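Local coordinates for uncharacterized protein (Leishmania infantum, PDB 4TYZ) that is of unknown function, though it ends in a GRAM domain of the PH-like clan, and the whole protein may bind and transfer sterols, at residues E3-K8 with C45-L50; C24-G29 with A51-S56; L37-H42 with M104-K109. One frame throughout, in Å; residues are numbered along the deposited sequence. Where two conformers were deposited one is given.

Contact 1: residues E3-K8 with C45-L50; sequences EGVFRK and CFQSTL
V5 and F6, neighbours on helix 2-9, each meet one residue of strand 43-48. V5 lays its CG1 branch against the aliphatic part of Q47, with CG1 3.8 Å from Q47 CG. Two residues earlier on the same side of the strand, C45 brings its sulfur to the rim of the F6 ring: SG lies 3.9 Å from CE1 and almost in the ring plane, 85° off its normal, a Cys sulfur-aromatic contact made at the edge. F6 gets there because CG stands anti to the backbone N (chi1 -175°), which swings the ring's CE1 edge toward the strand.

The amide of Q47 turns away from V5. Its NE2 donates to S48 O at 3.0 Å, nearly straight, in the carbonyl plane and on a lone pair, while OE1 is bonded to S9 OG just beyond the helix segment; that same S9 hydroxyl also pairs with V5 O. Further out, F38 touches V5 and Q47 as well as the F6 ring, and F10 and L13 touch both F6 and C45.

Carbon and sulfur thus make the touch between helix and strand, while both amide atoms of the glutamine have a partner, which is consistent with burying Q47 CG against V5.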
# COMPACT_ATOMS: atom_id res chain seq x y z
N GLU A 3 13.62 1.84 5.32
CA GLU A 3 14.14 2.29 4.04
C GLU A 3 14.92 1.17 3.38
O GLU A 3 14.87 1.00 2.16
CB GLU A 3 15.03 3.52 4.22
CG GLU A 3 14.32 4.77 4.70
CD GLU A 3 14.07 4.79 6.21
OE1 GLU A 3 14.43 3.81 6.91
OE2 GLU A 3 13.52 5.79 6.70
N GLY A 4 15.64 0.40 4.19
CA GLY A 4 16.41 -0.72 3.68
C GLY A 4 15.52 -1.77 3.05
O GLY A 4 15.86 -2.36 2.02
N VAL A 5 14.36 -2.02 3.66
CA VAL A 5 13.43 -2.98 3.07
C VAL A 5 13.01 -2.48 1.69
O VAL A 5 12.99 -3.24 0.72
CB VAL A 5 12.18 -3.19 3.95
CG1 VAL A 5 11.21 -4.16 3.27
CG2 VAL A 5 12.60 -3.72 5.31
N PHE A 6 12.68 -1.19 1.59
CA PHE A 6 12.27 -0.63 0.32
C PHE A 6 13.37 -0.74 -0.73
O PHE A 6 13.10 -1.12 -1.88
CB PHE A 6 11.87 0.84 0.47
CG PHE A 6 11.32 1.44 -0.79
CD1 PHE A 6 10.06 1.09 -1.23
CD2 PHE A 6 12.07 2.32 -1.54
CE1 PHE A 6 9.55 1.62 -2.42
CE2 PHE A 6 11.56 2.86 -2.71
CZ PHE A 6 10.29 2.50 -3.16
N ARG A 7 14.60 -0.40 -0.35
CA ARG A 7 15.68 -0.36 -1.32
C ARG A 7 16.10 -1.75 -1.77
O ARG A 7 16.55 -1.92 -2.90
CB ARG A 7 16.89 0.39 -0.75
CG ARG A 7 16.58 1.83 -0.37
CD ARG A 7 16.07 2.61 -1.57
NE ARG A 7 15.71 3.98 -1.20
CZ ARG A 7 14.97 4.80 -1.95
NH1 ARG A 7 14.51 4.39 -3.13
NH2 ARG A 7 14.70 6.02 -1.51
N LYS A 8 15.93 -2.74 -0.90
CA LYS A 8 16.18 -4.12 -1.30
C LYS A 8 15.08 -4.63 -2.24
O LYS A 8 15.36 -5.34 -3.21
CB LYS A 8 16.27 -5.02 -0.06
CG LYS A 8 16.60 -6.47 -0.37
CD LYS A 8 17.03 -7.23 0.88
CE LYS A 8 15.93 -7.23 1.93
NZ LYS A 8 14.75 -8.02 1.49
N CYS A 45 3.65 1.04 -3.13
CA CYS A 45 4.31 -0.26 -3.06
C CYS A 45 3.99 -0.98 -1.77
O CYS A 45 3.71 -0.36 -0.75
CB CYS A 45 5.83 -0.12 -3.16
SG CYS A 45 6.37 0.88 -4.54
N PHE A 46 4.08 -2.30 -1.82
CA PHE A 46 3.92 -3.12 -0.62
C PHE A 46 4.95 -4.22 -0.62
O PHE A 46 5.16 -4.85 -1.65
CB PHE A 46 2.51 -3.73 -0.54
CG PHE A 46 2.32 -4.65 0.63
CD1 PHE A 46 1.85 -4.16 1.84
CD2 PHE A 46 2.63 -6.00 0.53
CE1 PHE A 46 1.69 -5.00 2.93
CE2 PHE A 46 2.49 -6.85 1.61
CZ PHE A 46 2.00 -6.36 2.82
N GLN A 47 5.59 -4.45 0.52
CA GLN A 47 6.47 -5.61 0.71
C GLN A 47 6.06 -6.38 1.95
O GLN A 47 5.92 -5.80 3.03
CB GLN A 47 7.94 -5.18 0.81
CG GLN A 47 8.91 -6.32 1.18
CD GLN A 47 8.94 -7.42 0.14
OE1 GLN A 47 9.21 -7.17 -1.03
NE2 GLN A 47 8.67 -8.65 0.56
N SER A 48 5.89 -7.70 1.82
CA SER A 48 5.62 -8.57 2.96
C SER A 48 6.84 -8.61 3.88
O SER A 48 7.98 -8.67 3.43
CB SER A 48 5.29 -9.98 2.48
OG SER A 48 4.16 -9.99 1.64
N THR A 49 6.57 -8.58 5.18
CA THR A 49 7.62 -8.61 6.18
C THR A 49 8.38 -9.92 6.16
O THR A 49 9.61 -9.95 6.24
CB THR A 49 7.04 -8.41 7.59
OG1 THR A 49 6.39 -7.14 7.65
CG2 THR A 49 8.14 -8.47 8.65
N LEU A 50 7.64 -11.02 6.06
CA LEU A 50 8.27 -12.33 6.22
C LEU A 50 8.03 -13.26 5.04
O LEU A 50 8.16 -14.48 5.16
CB LEU A 50 7.76 -13.00 7.50
CG LEU A 50 8.05 -12.27 8.82
CD1 LEU A 50 7.43 -13.04 9.98
CD2 LEU A 50 9.55 -12.10 9.03

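Contact 2: residues C24-G29 with A51-S56; sequences CAWVEG and AAAHFS
An edge-to-face (T-shaped) aromatic pair bridges two strands of the antiparallel sheet that are not neighbours, 20-28 and 54-58. F55 supplies the edge and W26 the face. The six-membered ring of W26 and the F55 ring have centroids 4.8 Å apart and planes at 77°. F55 CD2 is the atom that leads: it stands 3.5 Å above the indole plane, displaced toward the rim, and comes within 3.7 Å of W26 CZ2; CE2 follows it over the indole.

W26 reaches toward strand 54-58 with CG anti to the backbone N (chi1 -177°), far enough for the end of its indole to meet the opposing backbone. There CZ3 lies 3.7 Å from H54 N, which sits at the indole's edge near its plane, and 4.0 Å from A53 CB, which approaches obliquely. At the start of the strand, H54 turns its imidazole back to A52, ND1 donating to A52 O at 2.7 Å, a bond that ties the turn to the strand's first residue.

Strands 31-39 and 43-48 lie between the two partners in sheet order: W26 pairs through its backbone with K33 and F55 with F46, while S48 OG bonds A53 O. From the other flank, I88 of strand 87-91 touches both W26 and F55, so the pair spans the bend of a strongly curved sheet.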
# COMPACT_ATOMS: atom_id res chain seq x y z
N CYS A 24 0.67 -2.58 7.55
CA CYS A 24 -0.63 -3.09 7.12
C CYS A 24 -0.45 -4.51 6.60
O CYS A 24 0.65 -5.05 6.65
CB CYS A 24 -1.27 -2.21 6.04
SG CYS A 24 -0.32 -2.14 4.49
N ALA A 25 -1.52 -5.10 6.12
CA ALA A 25 -1.43 -6.43 5.55
C ALA A 25 -2.10 -6.42 4.20
O ALA A 25 -3.08 -5.73 3.97
CB ALA A 25 -2.07 -7.46 6.46
N TRP A 26 -1.53 -7.21 3.30
CA TRP A 26 -2.10 -7.41 1.99
C TRP A 26 -2.97 -8.66 2.07
O TRP A 26 -2.51 -9.71 2.53
CB TRP A 26 -0.97 -7.55 0.97
CG TRP A 26 -1.36 -7.70 -0.45
CD1 TRP A 26 -2.59 -7.51 -1.01
CD2 TRP A 26 -0.49 -8.09 -1.52
NE1 TRP A 26 -2.54 -7.75 -2.36
CE2 TRP A 26 -1.26 -8.12 -2.70
CE3 TRP A 26 0.86 -8.43 -1.58
CZ2 TRP A 26 -0.72 -8.45 -3.94
CZ3 TRP A 26 1.41 -8.77 -2.82
CH2 TRP A 26 0.61 -8.77 -3.97
N VAL A 27 -4.23 -8.56 1.66
CA VAL A 27 -5.10 -9.72 1.70
C VAL A 27 -5.55 -10.04 0.29
O VAL A 27 -5.97 -9.15 -0.46
CB VAL A 27 -6.31 -9.52 2.64
CG1 VAL A 27 -7.30 -10.67 2.49
CG2 VAL A 27 -5.85 -9.44 4.07
N GLU A 28 -5.45 -11.31 -0.07
CA GLU A 28 -5.95 -11.78 -1.35
C GLU A 28 -6.67 -13.09 -1.12
O GLU A 28 -6.03 -14.10 -0.82
CB GLU A 28 -4.82 -11.94 -2.37
CG GLU A 28 -5.31 -12.37 -3.74
CD GLU A 28 -4.17 -12.67 -4.68
OE1 GLU A 28 -3.63 -11.71 -5.28
OE2 GLU A 28 -3.81 -13.86 -4.81
N GLY A 29 -7.98 -13.05 -1.23
CA GLY A 29 -8.81 -14.17 -0.84
C GLY A 29 -8.54 -14.56 0.60
O GLY A 29 -8.68 -13.73 1.51
N ALA A 51 7.71 -12.67 3.89
CA ALA A 51 7.50 -13.45 2.68
C ALA A 51 7.95 -12.66 1.47
O ALA A 51 8.21 -11.46 1.56
CB ALA A 51 6.03 -13.84 2.55
N ALA A 52 8.04 -13.33 0.32
CA ALA A 52 8.46 -12.68 -0.92
C ALA A 52 7.45 -11.71 -1.49
O ALA A 52 7.83 -10.74 -2.17
CB ALA A 52 8.79 -13.73 -1.96
N ALA A 53 6.17 -11.97 -1.24
CA ALA A 53 5.06 -11.25 -1.87
C ALA A 53 5.21 -9.74 -1.77
O ALA A 53 5.45 -9.19 -0.70
CB ALA A 53 3.73 -11.68 -1.28
N HIS A 54 5.08 -9.09 -2.91
CA HIS A 54 5.19 -7.64 -2.98
C HIS A 54 4.52 -7.13 -4.24
O HIS A 54 4.30 -7.89 -5.19
CB HIS A 54 6.66 -7.21 -2.97
CG HIS A 54 7.44 -7.70 -4.14
ND1 HIS A 54 7.91 -9.00 -4.25
CD2 HIS A 54 7.85 -7.07 -5.27
CE1 HIS A 54 8.56 -9.14 -5.38
NE2 HIS A 54 8.55 -7.98 -6.02
N PHE A 55 4.19 -5.85 -4.27
CA PHE A 55 3.70 -5.25 -5.50
C PHE A 55 4.14 -3.80 -5.58
O PHE A 55 4.51 -3.19 -4.57
CB PHE A 55 2.16 -5.37 -5.64
CG PHE A 55 1.36 -4.52 -4.66
CD1 PHE A 55 1.22 -3.15 -4.84
CD2 PHE A 55 0.72 -5.11 -3.57
CE1 PHE A 55 0.48 -2.37 -3.93
CE2 PHE A 55 -0.03 -4.36 -2.68
CZ PHE A 55 -0.15 -2.99 -2.85
N SER A 56 4.10 -3.25 -6.78
CA SER A 56 4.27 -1.80 -6.95
C SER A 56 3.35 -1.37 -8.06
O SER A 56 3.27 -2.03 -9.11
CB SER A 56 5.72 -1.42 -7.26
OG SER A 56 6.17 -2.08 -8.44

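Contact 3: residues L37-H42 with M104-K109; sequences LFITPH and MSQWLK
Q106, near the end of helix 96-107, carries this contact; I39, at the end of strand 31-39, and P41, just beyond it, receive it. The glutamine leaves the helix with CG anti to the carbonyl carbon (chi1 -66°) and then bends at chi2 (-45°), which sets its methylenes against the strand end and sends the amide along the turn. Q106 CG packs 3.7 Å from I39 CG2, the methyl branch of the isoleucine that stands anti to its own backbone N, and the two side chains cross at a slant. The same CG lies 3.8 Å from T40 O, but that carbonyl has its own polar partner, the hydroxyl of Y59.

P41 is met differently. Its CB points away from the helix, and it is the backbone that faces the glutamine: CA is 3.7 Å from Q106 OE1. Water joins the two segments here. One molecule lies between P41 O and Q106 OE1, although its separations are too short for the details to be trusted. A second lies 3.0 Å from Q106 O, with P41 O as a weaker, longer partner; its protons cannot serve every acceptor near it. The interface is therefore apolar at I39 and hydrated at the proline.

Around this, L19 touches Q106, E16 accepts from the T40 hydroxyl and bonds H42 ND1, and Y59 rests on I39. On the helix's other flank W107 NE1 bonds I62 O and its indole meets D64 and I65, linking the helix to strand 62-67 as well. A C-terminal helix packed against the strand ends of a strongly bent seven-stranded antiparallel sheet is the hallmark of the PH-like fold to which GRAM domains belong.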
# COMPACT_ATOMS: atom_id res chain seq x y z
N LEU A 37 3.40 -0.81 3.61
CA LEU A 37 2.97 0.03 2.51
C LEU A 37 3.96 1.18 2.37
O LEU A 37 4.27 1.84 3.36
CB LEU A 37 1.57 0.57 2.79
CG LEU A 37 0.96 1.36 1.64
CD1 LEU A 37 0.65 0.37 0.55
CD2 LEU A 37 -0.30 2.10 2.10
N PHE A 38 4.49 1.37 1.16
CA PHE A 38 5.42 2.47 0.88
C PHE A 38 4.80 3.48 -0.06
O PHE A 38 4.23 3.11 -1.09
CB PHE A 38 6.71 1.95 0.24
CG PHE A 38 7.42 0.90 1.05
CD1 PHE A 38 8.33 1.26 2.03
CD2 PHE A 38 7.20 -0.44 0.80
CE1 PHE A 38 9.01 0.29 2.74
CE2 PHE A 38 7.87 -1.41 1.52
CZ PHE A 38 8.78 -1.05 2.49
N ILE A 39 4.95 4.76 0.26
CA ILE A 39 4.45 5.83 -0.59
C ILE A 39 5.63 6.64 -1.12
O ILE A 39 6.44 7.15 -0.35
CB ILE A 39 3.48 6.72 0.19
CG1 ILE A 39 2.23 5.89 0.55
CG2 ILE A 39 3.11 7.96 -0.60
CD1 ILE A 39 1.35 6.52 1.56
N THR A 40 5.75 6.70 -2.44
CA THR A 40 6.77 7.49 -3.08
C THR A 40 6.07 8.50 -4.00
O THR A 40 4.83 8.48 -4.10
CB THR A 40 7.78 6.61 -3.88
OG1 THR A 40 7.24 6.26 -5.16
CG2 THR A 40 8.12 5.34 -3.09
N PRO A 41 6.82 9.40 -4.63
CA PRO A 41 6.08 10.37 -5.45
C PRO A 41 5.31 9.75 -6.63
O PRO A 41 4.27 10.28 -7.00
CB PRO A 41 7.19 11.30 -5.96
CG PRO A 41 8.26 11.22 -4.90
CD PRO A 41 8.24 9.78 -4.45
N HIS A 42 5.78 8.63 -7.17
CA HIS A 42 5.13 8.03 -8.34
C HIS A 42 4.52 6.66 -8.10
O HIS A 42 3.77 6.17 -8.95
CB HIS A 42 6.13 7.93 -9.50
CG HIS A 42 6.61 9.25 -10.00
ND1 HIS A 42 7.90 9.70 -9.79
CD2 HIS A 42 5.97 10.23 -10.67
CE1 HIS A 42 8.03 10.90 -10.32
NE2 HIS A 42 6.88 11.25 -10.86
N MET A 104 -3.91 9.81 -0.81
CA MET A 104 -4.62 10.86 -1.53
C MET A 104 -3.68 11.95 -2.01
O MET A 104 -3.79 12.42 -3.13
CB MET A 104 -5.69 11.52 -0.65
CG MET A 104 -6.96 10.72 -0.41
SD MET A 104 -7.79 10.15 -1.91
CE MET A 104 -7.19 8.46 -1.88
N SER A 105 -2.75 12.34 -1.15
CA SER A 105 -1.86 13.45 -1.47
C SER A 105 -1.03 13.16 -2.71
O SER A 105 -0.79 14.06 -3.52
CB SER A 105 -0.94 13.75 -0.28
OG SER A 105 -1.68 14.22 0.82
N GLN A 106 -0.62 11.91 -2.89
CA GLN A 106 0.19 11.59 -4.06
C GLN A 106 -0.66 11.23 -5.26
O GLN A 106 -0.34 11.59 -6.38
CB GLN A 106 1.17 10.45 -3.76
CG GLN A 106 2.22 10.80 -2.73
CD GLN A 106 2.84 12.17 -2.97
OE1 GLN A 106 3.42 12.43 -4.02
NE2 GLN A 106 2.70 13.05 -1.99
N TRP A 107 -1.75 10.50 -5.02
CA TRP A 107 -2.61 10.09 -6.11
C TRP A 107 -3.33 11.28 -6.74
O TRP A 107 -3.43 11.36 -7.97
CB TRP A 107 -3.62 9.06 -5.60
CG TRP A 107 -4.55 8.55 -6.63
CD1 TRP A 107 -4.23 7.99 -7.83
CD2 TRP A 107 -5.98 8.54 -6.55
NE1 TRP A 107 -5.38 7.63 -8.50
CE2 TRP A 107 -6.47 7.96 -7.73
CE3 TRP A 107 -6.89 8.97 -5.57
CZ2 TRP A 107 -7.83 7.80 -7.98
CZ3 TRP A 107 -8.25 8.81 -5.82
CH2 TRP A 107 -8.70 8.23 -7.01
N LEU A 108 -3.82 12.20 -5.91
CA LEU A 108 -4.54 13.37 -6.43
C LEU A 108 -3.59 14.47 -6.90
O LEU A 108 -4.04 15.48 -7.45
CB LEU A 108 -5.49 13.93 -5.37
CG LEU A 108 -6.55 13.01 -4.76
CD1 LEU A 108 -7.23 13.70 -3.58
CD2 LEU A 108 -7.58 12.61 -5.81
N LYS A 109 -2.29 14.28 -6.68
CA LYS A 109 -1.25 15.20 -7.13
C LYS A 109 -1.43 16.59 -6.55
O LYS A 109 -1.47 17.58 -7.28
CB LYS A 109 -1.22 15.27 -8.66
O HOH W 1 2.98 12.39 -6.52
O HOH W 2 1.49 11.24 -8.75

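All three contacts hang on one antiparallel sheet, whose order puts 54-58, 43-48, 31-39 and 20-28 side by side. Contacts 1 and 2, centres about 11 Å apart, share a strand pair: F46 N and F55 O are 2.9 Å apart, a probable hydrogen bond. Contact 3 lies about 16 Å from contact 1 between centres, joined by the probable bond of C45 O with F38 N at 2.7 Å and by F6 packing on F38 and T40. Contacts 2 and 3 are about 18 Å apart, on opposite sides of the chain's centre, and meet through C24 and L37. The sterol role inferred for the whole protein cannot be tied to any of the three contacts.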